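Local coordinates for host-nuclease inhibitor protein Gam, putative (PDB 2P2U) that probably binds double-stranded DNA as a member of the phage Mu Gam family, whose founding protein shields DNA ends from host nucleases, at the interface of chains A and B. Residues are numbered along the deposited sequence; one frame, centred on the assembly and turned at random. Chains: chain A/B, Host-nuclease inhibitor protein Gam, putative.

The interface of chains A and B. Residues chain A 109, 112-113, 116, 124; chain B 129-131.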
# COMPACT_ATOMS: atom_id res chain seq x y z
N LYS A 109 9.30 -15.30 15.24
CA LYS A 109 8.82 -15.98 14.03
C LYS A 109 9.97 -16.50 13.14
O LYS A 109 9.82 -17.52 12.47
CB LYS A 109 7.81 -15.06 13.31
CG LYS A 109 7.74 -15.19 11.79
CD LYS A 109 6.45 -14.55 11.26
CE LYS A 109 6.01 -15.06 9.84
NZ LYS A 109 4.82 -14.18 9.46
N THR A 112 10.90 -19.95 14.64
CA THR A 112 9.94 -20.94 14.19
C THR A 112 10.23 -21.42 12.76
O THR A 112 10.16 -22.66 12.47
CB THR A 112 8.59 -20.37 14.29
OG1 THR A 112 8.31 -20.27 15.69
CG2 THR A 112 7.51 -21.19 13.62
N LEU A 113 10.57 -20.48 11.87
CA LEU A 113 11.03 -20.90 10.52
C LEU A 113 12.23 -21.85 10.52
O LEU A 113 12.28 -22.76 9.72
CB LEU A 113 11.41 -19.69 9.68
CG LEU A 113 10.11 -18.97 9.37
CD1 LEU A 113 10.29 -17.60 8.73
CD2 LEU A 113 9.23 -19.86 8.47
N LEU A 116 11.11 -25.06 11.61
CA LEU A 116 10.35 -25.77 10.58
C LEU A 116 11.35 -26.39 9.64
O LEU A 116 11.12 -27.47 9.13
CB LEU A 116 9.34 -24.87 9.88
CG LEU A 116 8.09 -24.73 10.81
CD1 LEU A 116 7.33 -23.46 10.57
CD2 LEU A 116 7.21 -25.95 10.71
N GLY A 124 5.20 -25.84 6.09
CA GLY A 124 5.07 -24.79 7.03
C GLY A 124 5.54 -23.42 6.57
O GLY A 124 5.27 -22.41 7.25
N GLU B 129 10.86 -15.15 3.79
CA GLU B 129 10.23 -16.39 4.22
C GLU B 129 9.16 -16.11 5.23
O GLU B 129 9.21 -15.17 5.98
CB GLU B 129 11.28 -17.37 4.77
CG GLU B 129 11.97 -18.16 3.65
CD GLU B 129 13.19 -19.00 4.07
OE1 GLU B 129 14.17 -18.37 4.53
OE2 GLU B 129 13.23 -20.26 3.86
N ASP B 130 8.14 -16.94 5.29
CA ASP B 130 7.09 -16.65 6.21
C ASP B 130 6.42 -17.87 6.66
O ASP B 130 6.37 -18.81 5.92
CB ASP B 130 6.08 -15.83 5.50
CG ASP B 130 5.66 -14.71 6.31
OD1 ASP B 130 6.65 -13.99 6.71
OD2 ASP B 130 4.40 -14.56 6.54
N VAL B 131 5.81 -17.84 7.83
CA VAL B 131 5.23 -19.03 8.40
C VAL B 131 3.89 -19.15 7.83
O VAL B 131 3.18 -18.24 7.81
CB VAL B 131 5.10 -18.94 9.92
CG1 VAL B 131 4.46 -20.17 10.49
CG2 VAL B 131 6.47 -18.70 10.52
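Helix 109-118 of chain A receives the end of strand 125-131 of chain B, a small helix-against-strand patch of a two-fold symmetric interface, repeated with the chains exchanged. It illustrates how a strand end can be packed through an apolar branch against a helix and paired by charge beside it. B:Val131 packs on A:Leu113 and on the methylenes of A:Lys109. Its CG1 lies anti to the backbone N (chi1 179°), which leaves CG2 as the branch directed at the helix, where it meets the CD2 methyl of A:Leu113 at 3.6 Å. The two side chains meet at a slant, and the second methyl of A:Leu113, CD1, reaches back along the strand to B:Glu129, 3.8 Å from its carbonyl O. A:Thr112 adds a looser contact, its methyl CG2 standing 4.1 Å from CG2 of B:Val131.

A:Lys109, at the start of the helix, does two jobs. Its chain, extended beyond CG, runs antiparallel alongside B:Val131, with CE 3.7 Å from the valine CG2. The ammonium NZ then forms a salt bridge to carboxylate OD2 of B:Asp130 at 3.0 Å, whose hydrogen-bond geometry is weak. This patch hides 214 Å² and is part of a larger interface; the pairing in the deposited assembly may or may not be the biological dimer. NZ of A:Lys109 also lies 3.3 Å from OD1 of B:Asp130, so that it faces both oxygens of the carboxylate.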